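Local coordinates for inulin fructotransferase (Bacillus sp. snu-7, PDB 2INV), which catalyses an intramolecular fructosyl transfer on inulin, probably cutting terminal difructose units from the chain and closing them into a cyclic difructose anhydride, at residues A[259-270]-A[283-294]; A[327-338]-A[361-372]. All blocks are in the same frame, centred on the assembly; numbering follows the deposited sequence.

Overall arrangement
Contact 1 (259-270 with 283-294) and contact 2 (327-338 with 361-372) each join consecutive coils of a right-handed parallel beta-helix, and their centres lie about 15 Å apart. Strands 285-299 and 328-337 are direct neighbours, and the side-chain carbonyl of Asn-327 takes a probable hydrogen bond from the backbone N of Asn-289, carrying the asparagine ladder from one contact into the other. Both are largely buried and both reach the other subunits of the trimer. Contact 1 is largely loop and turn with short strands, and polar and charged groups dominate it, with an exposed margin at Asn-284 and Gly-285; contact 2 has longer strands and more apolar packing, its exposed end lying at Asp-371.

Contact 1: A[259-270]-A[283-294]; sequences FTGCNRCSVTSN and LNGCKENLITAN
The backbone O of Val-267 is gripped by two donors that reach it from opposite faces of its carbonyl plane. One is the backbone N of Thr-292; the other is ND2 of Asn-294, 2.7 Å from Val-267 O on an almost straight bond (177°) that lies in the plane of the amide. On the other branch of the same amide, Asn-294 OD1 accepts from both N and ND2 of Asn-270, the latter at 3.1 Å. The two side chains lie alongside each other with amide planes only 8° apart, and Asn-270 continues the ladder to Asn-247 and Val-244. Asn-289, just before strand 290-292, plays a similar part: CG stands opposite its own carbonyl carbon (chi1 -56°), which lets OD1 take the backbone N of Cys-265 at 2.6 Å. Between these amides run the parallel strands 266-268 and 290-292, where Ile-291 CD1 packs on Val-267 CB at 3.7 Å, while Thr-268 CG2 touches Thr-292 CG2 on the opposite face. Beyond Asn-289, Arg-264 and Glu-288, each bent at its second torsion, lie side by side in a salt bridge; Glu-288 OE1 sits at the guanidinium edge, 3.0 Å from Arg-264 NE, though NE comes from above the carboxylate plane. Glu-240 pairs with NH1 of the same arginine. Nearby, Asn-263 OD1 receives the backbone N of Lys-287 at 2.9 Å, and a water joins that oxygen to Gly-285 O and Lys-287 NZ. At the far end Thr-260 OG1 donates to Asn-284 OD1 in the carbonyl plane. Laddered amides thus satisfy buried backbone groups where the coil turns, and the carboxylates of Glu-288 and Glu-240 probably ease the crowding of positive charge where Arg-264 nears Arg-297 of the second subunit.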
loop_
_atom_site.group_PDB
_atom_site.type_symbol
_atom_site.label_atom_id
_atom_site.label_comp_id
_atom_site.label_asym_id
_atom_site.label_seq_id
_atom_site.Cartn_x
_atom_site.Cartn_y
_atom_site.Cartn_z
ATOM N N PHE A 259 -6.031 5.323 19.620
ATOM C CA PHE A 259 -7.323 5.858 19.214
ATOM C C PHE A 259 -8.107 6.324 20.435
ATOM O O PHE A 259 -8.179 5.606 21.425
ATOM C CB PHE A 259 -8.196 4.768 18.577
ATOM C CG PHE A 259 -7.732 4.271 17.237
ATOM C CD1 PHE A 259 -6.698 4.889 16.547
ATOM C CD2 PHE A 259 -8.392 3.193 16.635
ATOM C CE1 PHE A 259 -6.330 4.442 15.270
ATOM C CE2 PHE A 259 -8.032 2.751 15.376
ATOM C CZ PHE A 259 -7.000 3.375 14.691
ATOM N N THR A 260 -8.670 7.521 20.402
ATOM C CA THR A 260 -9.529 7.891 21.506
ATOM C C THR A 260 -10.891 8.165 20.903
ATOM O O THR A 260 -11.050 9.036 20.051
ATOM C CB THR A 260 -9.059 9.110 22.347
ATOM O OG1 THR A 260 -10.124 9.492 23.235
ATOM C CG2 THR A 260 -8.681 10.280 21.472
ATOM N N GLY A 261 -11.860 7.368 21.335
ATOM C CA GLY A 261 -13.223 7.512 20.865
ATOM C C GLY A 261 -13.427 7.359 19.368
ATOM O O GLY A 261 -14.286 8.030 18.801
ATOM N N CYS A 262 -12.640 6.516 18.708
ATOM C CA CYS A 262 -12.831 6.323 17.278
ATOM C C CYS A 262 -13.799 5.157 17.132
ATOM O O CYS A 262 -13.837 4.271 17.990
ATOM C CB CYS A 262 -11.501 6.005 16.590
ATOM S SG CYS A 262 -10.214 7.233 16.880
ATOM N N ASN A 263 -14.585 5.152 16.060
ATOM C CA ASN A 263 -15.540 4.068 15.860
ATOM C C ASN A 263 -15.416 3.482 14.463
ATOM O O ASN A 263 -15.123 4.189 13.503
ATOM C CB ASN A 263 -16.974 4.566 16.068
ATOM C CG ASN A 263 -17.200 5.129 17.452
ATOM O OD1 ASN A 263 -16.879 4.494 18.459
ATOM N ND2 ASN A 263 -17.757 6.330 17.513
ATOM N N ARG A 264 -15.653 2.181 14.358
ATOM C CA ARG A 264 -15.589 1.482 13.085
ATOM C C ARG A 264 -14.310 1.710 12.290
ATOM O O ARG A 264 -14.361 1.909 11.073
ATOM C CB ARG A 264 -16.766 1.882 12.200
ATOM C CG ARG A 264 -18.115 1.558 12.765
ATOM C CD ARG A 264 -18.888 2.830 13.026
ATOM N NE ARG A 264 -19.871 2.611 14.077
ATOM C CZ ARG A 264 -20.431 3.570 14.801
ATOM N NH1 ARG A 264 -20.112 4.832 14.592
ATOM N NH2 ARG A 264 -21.292 3.255 15.757
ATOM N N CYS A 265 -13.164 1.692 12.956
ATOM C CA CYS A 265 -11.910 1.883 12.238
ATOM C C CYS A 265 -11.269 0.517 12.092
ATOM O O CYS A 265 -11.777 -0.467 12.654
ATOM C CB CYS A 265 -10.979 2.829 13.001
ATOM S SG CYS A 265 -11.642 4.495 13.216
ATOM N N SER A 266 -10.164 0.445 11.353
ATOM C CA SER A 266 -9.506 -0.839 11.165
ATOM C C SER A 266 -7.991 -0.739 11.180
ATOM O O SER A 266 -7.401 0.083 10.468
ATOM C CB SER A 266 -9.964 -1.475 9.848
ATOM O OG SER A 266 -9.239 -2.657 9.578
ATOM N N VAL A 267 -7.370 -1.583 11.998
ATOM C CA VAL A 267 -5.921 -1.625 12.102
ATOM C C VAL A 267 -5.530 -3.052 11.735
ATOM O O VAL A 267 -5.594 -3.968 12.563
ATOM C CB VAL A 267 -5.473 -1.269 13.527
ATOM C CG1 VAL A 267 -3.967 -1.371 13.653
ATOM C CG2 VAL A 267 -5.928 0.150 13.858
ATOM N N THR A 268 -5.117 -3.217 10.481
ATOM C CA THR A 268 -4.781 -4.520 9.934
ATOM C C THR A 268 -3.490 -4.583 9.122
ATOM O O THR A 268 -3.097 -3.607 8.481
ATOM C CB THR A 268 -5.916 -4.974 9.004
ATOM O OG1 THR A 268 -7.177 -4.784 9.658
ATOM C CG2 THR A 268 -5.734 -6.428 8.611
ATOM N N SER A 269 -2.848 -5.748 9.143
ATOM C CA SER A 269 -1.631 -5.976 8.366
ATOM C C SER A 269 -0.511 -4.989 8.691
ATOM O O SER A 269 0.075 -4.388 7.794
ATOM C CB SER A 269 -1.963 -5.891 6.874
ATOM O OG SER A 269 -3.004 -6.788 6.542
ATOM N N ASN A 270 -0.210 -4.828 9.973
ATOM C CA ASN A 270 0.841 -3.916 10.400
ATOM C C ASN A 270 1.901 -4.627 11.220
ATOM O O ASN A 270 1.669 -5.703 11.764
ATOM C CB ASN A 270 0.259 -2.772 11.242
ATOM C CG ASN A 270 -0.694 -1.895 10.460
ATOM O OD1 ASN A 270 -0.280 -1.094 9.617
ATOM N ND2 ASN A 270 -1.983 -2.043 10.735
ATOM N N LEU A 283 -8.885 3.805 23.697
ATOM C CA LEU A 283 -9.341 4.568 24.851
ATOM C C LEU A 283 -10.621 5.365 24.695
ATOM O O LEU A 283 -11.096 5.624 23.593
ATOM C CB LEU A 283 -8.239 5.546 25.252
ATOM C CG LEU A 283 -6.828 4.962 25.225
ATOM C CD1 LEU A 283 -5.789 6.061 25.355
ATOM C CD2 LEU A 283 -6.711 3.954 26.346
ATOM N N ASN A 284 -11.160 5.754 25.842
ATOM C CA ASN A 284 -12.352 6.570 25.924
ATOM C C ASN A 284 -13.463 6.113 24.983
ATOM O O ASN A 284 -13.886 6.842 24.085
ATOM C CB ASN A 284 -11.938 8.013 25.652
ATOM C CG ASN A 284 -10.717 8.412 26.462
ATOM O OD1 ASN A 284 -9.858 9.164 25.995
ATOM N ND2 ASN A 284 -10.620 7.880 27.676
ATOM N N GLY A 285 -13.892 4.874 25.192
ATOM C CA GLY A 285 -14.962 4.288 24.415
ATOM C C GLY A 285 -14.833 4.194 22.907
ATOM O O GLY A 285 -15.516 4.917 22.184
ATOM N N CYS A 286 -13.980 3.301 22.418
ATOM C CA CYS A 286 -13.857 3.116 20.978
ATOM C C CYS A 286 -14.807 1.966 20.688
ATOM O O CYS A 286 -14.774 0.942 21.378
ATOM C CB CYS A 286 -12.423 2.745 20.586
ATOM S SG CYS A 286 -11.235 4.092 20.764
ATOM N N LYS A 287 -15.652 2.124 19.675
ATOM C CA LYS A 287 -16.624 1.084 19.351
ATOM C C LYS A 287 -16.470 0.471 17.965
ATOM O O LYS A 287 -16.128 1.150 16.997
ATOM C CB LYS A 287 -18.055 1.638 19.457
ATOM C CG LYS A 287 -18.456 2.179 20.823
ATOM C CD LYS A 287 -19.948 2.538 20.853
ATOM C CE LYS A 287 -20.322 3.614 19.863
ATOM N NZ LYS A 287 -19.731 4.944 20.181
ATOM N N GLU A 288 -16.732 -0.829 17.891
ATOM C CA GLU A 288 -16.723 -1.573 16.637
ATOM C C GLU A 288 -15.492 -1.491 15.729
ATOM O O GLU A 288 -15.615 -1.345 14.513
ATOM C CB GLU A 288 -17.987 -1.178 15.860
ATOM C CG GLU A 288 -19.251 -1.430 16.675
ATOM C CD GLU A 288 -20.392 -0.468 16.373
ATOM O OE1 GLU A 288 -20.541 -0.061 15.204
ATOM O OE2 GLU A 288 -21.145 -0.125 17.311
ATOM N N ASN A 289 -14.306 -1.614 16.314
ATOM C CA ASN A 289 -13.076 -1.546 15.539
ATOM C C ASN A 289 -12.451 -2.914 15.317
ATOM O O ASN A 289 -12.582 -3.823 16.144
ATOM C CB ASN A 289 -12.076 -0.623 16.230
ATOM C CG ASN A 289 -12.647 0.756 16.475
ATOM O OD1 ASN A 289 -12.750 1.571 15.559
ATOM N ND2 ASN A 289 -13.044 1.018 17.714
ATOM N N LEU A 290 -11.781 -3.042 14.176
ATOM C CA LEU A 290 -11.125 -4.277 13.791
ATOM C C LEU A 290 -9.610 -4.167 13.908
ATOM O O LEU A 290 -8.982 -3.334 13.245
ATOM C CB LEU A 290 -11.521 -4.625 12.359
ATOM C CG LEU A 290 -10.909 -5.858 11.695
ATOM C CD1 LEU A 290 -11.336 -7.120 12.423
ATOM C CD2 LEU A 290 -11.351 -5.903 10.238
ATOM N N ILE A 291 -9.041 -4.999 14.777
ATOM C CA ILE A 291 -7.599 -5.038 15.002
ATOM C C ILE A 291 -7.240 -6.470 14.661
ATOM O O ILE A 291 -7.413 -7.369 15.482
ATOM C CB ILE A 291 -7.262 -4.771 16.467
ATOM C CG1 ILE A 291 -8.070 -3.568 16.960
ATOM C CG2 ILE A 291 -5.767 -4.518 16.618
ATOM C CD1 ILE A 291 -7.678 -2.273 16.322
ATOM N N THR A 292 -6.728 -6.685 13.458
ATOM C CA THR A 292 -6.423 -8.038 13.040
ATOM C C THR A 292 -5.218 -8.153 12.123
ATOM O O THR A 292 -4.809 -7.176 11.494
ATOM C CB THR A 292 -7.661 -8.618 12.336
ATOM O OG1 THR A 292 -7.519 -10.031 12.167
ATOM C CG2 THR A 292 -7.851 -7.959 10.971
ATOM N N ALA A 293 -4.663 -9.360 12.048
ATOM C CA ALA A 293 -3.514 -9.637 11.191
ATOM C C ALA A 293 -2.314 -8.720 11.440
ATOM O O ALA A 293 -1.620 -8.328 10.497
ATOM C CB ALA A 293 -3.934 -9.543 9.732
ATOM N N ASN A 294 -2.056 -8.397 12.704
ATOM C CA ASN A 294 -0.931 -7.531 13.054
ATOM C C ASN A 294 0.108 -8.305 13.853
ATOM O O ASN A 294 -0.228 -9.219 14.608
ATOM C CB ASN A 294 -1.397 -6.357 13.924
ATOM C CG ASN A 294 -2.391 -5.461 13.221
ATOM O OD1 ASN A 294 -2.045 -4.725 12.294
ATOM N ND2 ASN A 294 -3.645 -5.531 13.651
HETATM O O HOH W 1 -17.092 6.269 20.576
HETATM O O HOH W 2 -23.344 1.455 17.052
HETATM O O HOH W 3 1.152 -7.806 9.971
#

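Contact 2: A[327-338]-A[361-372]; sequences NLISDNLFAYNV and NVVALNHVVSDV
Asn-332 and Asn-366 lie side by side, their amide planes 21° apart, with ND2 of Asn-332 donating to OD1 of Asn-366 at 3.1 Å. The ND2 branch of Asn-366 turns instead to the backbone O of Ile-329, 3.0 Å away and nearly straight (172°), approaching from the opposite face of that carbonyl to the N of Ala-364. With CG anti to the carbonyl carbon (chi1 -71°) the amide reaches the neighbouring coil, and its turn about CB-CG gives OD1 to Asn-332 and ND2 to Ile-329. Phe-334 crosses the same amide obliquely: its CE1 edge faces Asn-366 OD1 at 3.7 Å, the oxygen in the ring plane. Replacing Asn-366 by an alanine is likely to cost Asn-332 ND2 and Ile-329 O one partner each, and the Phe-334 ring edge its neighbouring oxygen. Asn-327 and Asn-361 repeat the side-by-side pairing at the start of the segments, OD1 of Asn-361 accepting both N (2.9 Å) and ND2 of Asn-327. Asn-327 and Asn-332 pass the ladders on to Asn-289 and Asn-294. Between the two pairs, Leu-328 slants across Val-362, CD1 to CG1 at 3.6 Å. On strands 332-337 and 366-370, Phe-334 CB meets Val-368 CG2 at 4.1 Å, on the face that also bears Tyr-336. The Tyr-336 ring has OD2 of Asp-371 at its edge and, from its own segment, CG2 of Val-338 over one face, toward the rim, while its hydroxyl bonds Asp-315. At the corner, Asp-331 OD2 bonds Thr-292 of the third subunit. Parallel strands in register, bending together at Asp-331 and Leu-365, with asparagine pairs flanking the short strands 328-330 and 362-364, are characteristic of a parallel beta-helix, here the right-handed one of the pectate lyase-like clan.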
loop_
_atom_site.group_PDB
_atom_site.type_symbol
_atom_site.label_atom_id
_atom_site.label_comp_id
_atom_site.label_asym_id
_atom_site.label_seq_id
_atom_site.Cartn_x
_atom_site.Cartn_y
_atom_site.Cartn_z
ATOM N N ASN A 327 -15.389 -4.494 19.715
ATOM C CA ASN A 327 -14.148 -4.499 18.951
ATOM C C ASN A 327 -13.708 -5.947 18.728
ATOM O O ASN A 327 -13.953 -6.813 19.578
ATOM C CB ASN A 327 -13.069 -3.718 19.707
ATOM C CG ASN A 327 -13.441 -2.260 19.910
ATOM O OD1 ASN A 327 -13.519 -1.486 18.955
ATOM N ND2 ASN A 327 -13.672 -1.880 21.160
ATOM N N LEU A 328 -13.074 -6.210 17.586
ATOM C CA LEU A 328 -12.609 -7.555 17.266
ATOM C C LEU A 328 -11.090 -7.616 17.130
ATOM O O LEU A 328 -10.528 -7.219 16.100
ATOM C CB LEU A 328 -13.243 -8.058 15.962
ATOM C CG LEU A 328 -12.708 -9.405 15.440
ATOM C CD1 LEU A 328 -13.037 -10.512 16.432
ATOM C CD2 LEU A 328 -13.320 -9.712 14.086
ATOM N N ILE A 329 -10.437 -8.124 18.171
ATOM C CA ILE A 329 -8.989 -8.264 18.179
ATOM C C ILE A 329 -8.701 -9.724 17.848
ATOM O O ILE A 329 -8.842 -10.601 18.710
ATOM C CB ILE A 329 -8.405 -7.916 19.566
ATOM C CG1 ILE A 329 -8.889 -6.531 19.999
ATOM C CG2 ILE A 329 -6.889 -7.953 19.525
ATOM C CD1 ILE A 329 -10.207 -6.541 20.754
ATOM N N SER A 330 -8.293 -9.988 16.609
ATOM C CA SER A 330 -8.040 -11.360 16.200
ATOM C C SER A 330 -6.895 -11.530 15.217
ATOM O O SER A 330 -6.354 -10.559 14.687
ATOM C CB SER A 330 -9.313 -11.934 15.577
ATOM O OG SER A 330 -9.722 -11.129 14.479
ATOM N N ASP A 331 -6.550 -12.790 14.980
ATOM C CA ASP A 331 -5.496 -13.150 14.052
ATOM C C ASP A 331 -4.243 -12.286 14.198
ATOM O O ASP A 331 -3.675 -11.833 13.205
ATOM C CB ASP A 331 -6.038 -13.061 12.628
ATOM C CG ASP A 331 -5.112 -13.677 11.618
ATOM O OD1 ASP A 331 -4.554 -14.753 11.908
ATOM O OD2 ASP A 331 -4.957 -13.099 10.523
ATOM N N ASN A 332 -3.825 -12.065 15.443
ATOM C CA ASN A 332 -2.632 -11.266 15.749
ATOM C C ASN A 332 -1.562 -12.168 16.369
ATOM O O ASN A 332 -1.897 -13.158 17.026
ATOM C CB ASN A 332 -2.970 -10.157 16.755
ATOM C CG ASN A 332 -3.951 -9.136 16.204
ATOM O OD1 ASN A 332 -3.692 -8.494 15.184
ATOM N ND2 ASN A 332 -5.084 -8.976 16.885
ATOM N N LEU A 333 -0.287 -11.839 16.160
ATOM C CA LEU A 333 0.796 -12.630 16.745
ATOM C C LEU A 333 1.556 -11.771 17.755
ATOM O O LEU A 333 2.155 -10.761 17.389
ATOM C CB LEU A 333 1.754 -13.140 15.655
ATOM C CG LEU A 333 2.699 -14.296 16.045
ATOM C CD1 LEU A 333 3.463 -14.776 14.819
ATOM C CD2 LEU A 333 3.667 -13.864 17.136
ATOM N N PHE A 334 1.514 -12.177 19.023
ATOM C CA PHE A 334 2.197 -11.448 20.086
ATOM C C PHE A 334 3.520 -12.105 20.481
ATOM O O PHE A 334 3.542 -13.242 20.950
ATOM C CB PHE A 334 1.319 -11.356 21.341
ATOM C CG PHE A 334 0.055 -10.560 21.158
ATOM C CD1 PHE A 334 -1.024 -11.092 20.459
ATOM C CD2 PHE A 334 -0.065 -9.288 21.705
ATOM C CE1 PHE A 334 -2.205 -10.377 20.309
ATOM C CE2 PHE A 334 -1.245 -8.557 21.560
ATOM C CZ PHE A 334 -2.313 -9.101 20.864
ATOM N N ALA A 335 4.618 -11.375 20.308
ATOM C CA ALA A 335 5.948 -11.867 20.666
ATOM C C ALA A 335 6.450 -10.968 21.788
ATOM O O ALA A 335 6.851 -9.828 21.561
ATOM C CB ALA A 335 6.880 -11.788 19.468
ATOM N N TYR A 336 6.423 -11.492 23.005
ATOM C CA TYR A 336 6.832 -10.731 24.174
ATOM C C TYR A 336 8.102 -11.268 24.831
ATOM O O TYR A 336 8.142 -12.398 25.331
ATOM C CB TYR A 336 5.659 -10.700 25.161
ATOM C CG TYR A 336 5.889 -9.932 26.434
ATOM C CD1 TYR A 336 6.690 -10.455 27.447
ATOM C CD2 TYR A 336 5.282 -8.695 26.644
ATOM C CE1 TYR A 336 6.882 -9.770 28.640
ATOM C CE2 TYR A 336 5.466 -8.000 27.838
ATOM C CZ TYR A 336 6.265 -8.542 28.829
ATOM O OH TYR A 336 6.452 -7.869 30.012
ATOM N N ASN A 337 9.146 -10.442 24.817
ATOM C CA ASN A 337 10.434 -10.805 25.407
ATOM C C ASN A 337 10.902 -9.667 26.312
ATOM O O ASN A 337 11.448 -8.658 25.844
ATOM C CB ASN A 337 11.475 -11.040 24.313
ATOM C CG ASN A 337 12.714 -11.717 24.828
ATOM O OD1 ASN A 337 13.660 -11.948 24.081
ATOM N ND2 ASN A 337 12.707 -12.067 26.102
ATOM N N VAL A 338 10.677 -9.830 27.610
ATOM C CA VAL A 338 11.051 -8.815 28.574
ATOM C C VAL A 338 11.617 -9.438 29.849
ATOM O O VAL A 338 11.049 -10.375 30.407
ATOM C CB VAL A 338 9.830 -7.935 28.932
ATOM C CG1 VAL A 338 10.204 -6.913 30.005
ATOM C CG2 VAL A 338 9.325 -7.226 27.690
ATOM N N ASN A 361 -16.803 -7.296 23.458
ATOM C CA ASN A 361 -15.543 -7.406 22.754
ATOM C C ASN A 361 -15.236 -8.861 22.472
ATOM O O ASN A 361 -15.547 -9.742 23.278
ATOM C CB ASN A 361 -14.438 -6.706 23.529
ATOM C CG ASN A 361 -14.613 -5.205 23.520
ATOM O OD1 ASN A 361 -14.408 -4.547 22.495
ATOM N ND2 ASN A 361 -15.000 -4.649 24.663
ATOM N N VAL A 362 -14.666 -9.104 21.296
ATOM C CA VAL A 362 -14.343 -10.455 20.866
ATOM C C VAL A 362 -12.850 -10.605 20.608
ATOM O O VAL A 362 -12.258 -9.832 19.849
ATOM C CB VAL A 362 -15.126 -10.797 19.590
ATOM C CG1 VAL A 362 -14.763 -12.184 19.097
ATOM C CG2 VAL A 362 -16.623 -10.707 19.868
ATOM N N VAL A 363 -12.249 -11.597 21.255
ATOM C CA VAL A 363 -10.829 -11.858 21.111
ATOM C C VAL A 363 -10.627 -13.299 20.652
ATOM O O VAL A 363 -10.786 -14.237 21.433
ATOM C CB VAL A 363 -10.113 -11.607 22.449
ATOM C CG1 VAL A 363 -8.644 -11.946 22.332
ATOM C CG2 VAL A 363 -10.295 -10.149 22.864
ATOM N N ALA A 364 -10.282 -13.461 19.377
ATOM C CA ALA A 364 -10.080 -14.784 18.803
ATOM C C ALA A 364 -8.800 -14.953 17.989
ATOM O O ALA A 364 -8.308 -14.011 17.369
ATOM C CB ALA A 364 -11.285 -15.155 17.950
ATOM N N LEU A 365 -8.290 -16.183 17.998
ATOM C CA LEU A 365 -7.075 -16.566 17.281
ATOM C C LEU A 365 -5.928 -15.568 17.398
ATOM O O LEU A 365 -5.577 -14.880 16.434
ATOM C CB LEU A 365 -7.386 -16.824 15.806
ATOM C CG LEU A 365 -6.257 -17.509 15.032
ATOM C CD1 LEU A 365 -5.882 -18.811 15.726
ATOM C CD2 LEU A 365 -6.698 -17.774 13.604
ATOM N N ASN A 366 -5.349 -15.505 18.592
ATOM C CA ASN A 366 -4.222 -14.632 18.889
ATOM C C ASN A 366 -3.137 -15.510 19.500
ATOM O O ASN A 366 -3.311 -16.059 20.594
ATOM C CB ASN A 366 -4.644 -13.544 19.882
ATOM C CG ASN A 366 -5.561 -12.515 19.260
ATOM O OD1 ASN A 366 -5.124 -11.662 18.479
ATOM N ND2 ASN A 366 -6.847 -12.593 19.590
ATOM N N HIS A 367 -2.023 -15.638 18.786
ATOM C CA HIS A 367 -0.917 -16.457 19.246
ATOM C C HIS A 367 0.070 -15.657 20.089
ATOM O O HIS A 367 0.625 -14.656 19.629
ATOM C CB HIS A 367 -0.188 -17.082 18.056
ATOM C CG HIS A 367 0.891 -18.043 18.448
ATOM N ND1 HIS A 367 2.130 -18.061 17.844
ATOM C CD2 HIS A 367 0.910 -19.039 19.370
ATOM C CE1 HIS A 367 2.865 -19.020 18.376
ATOM N NE2 HIS A 367 2.149 -19.629 19.303
ATOM N N VAL A 368 0.289 -16.115 21.319
ATOM C CA VAL A 368 1.206 -15.452 22.225
ATOM C C VAL A 368 2.471 -16.273 22.428
ATOM O O VAL A 368 2.419 -17.492 22.592
ATOM C CB VAL A 368 0.558 -15.212 23.604
ATOM C CG1 VAL A 368 1.596 -14.639 24.572
ATOM C CG2 VAL A 368 -0.620 -14.265 23.466
ATOM N N VAL A 369 3.601 -15.582 22.419
ATOM C CA VAL A 369 4.893 -16.199 22.624
ATOM C C VAL A 369 5.583 -15.297 23.615
ATOM O O VAL A 369 5.743 -14.103 23.366
ATOM C CB VAL A 369 5.737 -16.219 21.336
ATOM C CG1 VAL A 369 7.028 -16.982 21.580
ATOM C CG2 VAL A 369 4.945 -16.834 20.202
ATOM N N SER A 370 5.996 -15.852 24.741
ATOM C CA SER A 370 6.679 -15.029 25.710
ATOM C C SER A 370 7.629 -15.841 26.550
ATOM O O SER A 370 7.421 -17.036 26.787
ATOM C CB SER A 370 5.679 -14.274 26.595
ATOM O OG SER A 370 4.931 -15.165 27.391
ATOM N N ASP A 371 8.676 -15.162 26.998
ATOM C CA ASP A 371 9.715 -15.772 27.804
ATOM C C ASP A 371 9.243 -16.016 29.233
ATOM O O ASP A 371 9.908 -16.725 30.000
ATOM C CB ASP A 371 10.940 -14.859 27.812
ATOM C CG ASP A 371 10.648 -13.507 28.439
ATOM O OD1 ASP A 371 11.546 -12.937 29.103
ATOM O OD2 ASP A 371 9.516 -13.014 28.263
ATOM N N VAL A 372 8.097 -15.444 29.585
ATOM C CA VAL A 372 7.587 -15.603 30.927
ATOM C C VAL A 372 6.121 -15.980 30.939
ATOM O O VAL A 372 5.418 -15.818 29.945
ATOM C CB VAL A 372 7.761 -14.304 31.732
ATOM C CG1 VAL A 372 9.220 -13.932 31.826
ATOM C CG2 VAL A 372 6.975 -13.179 31.067
#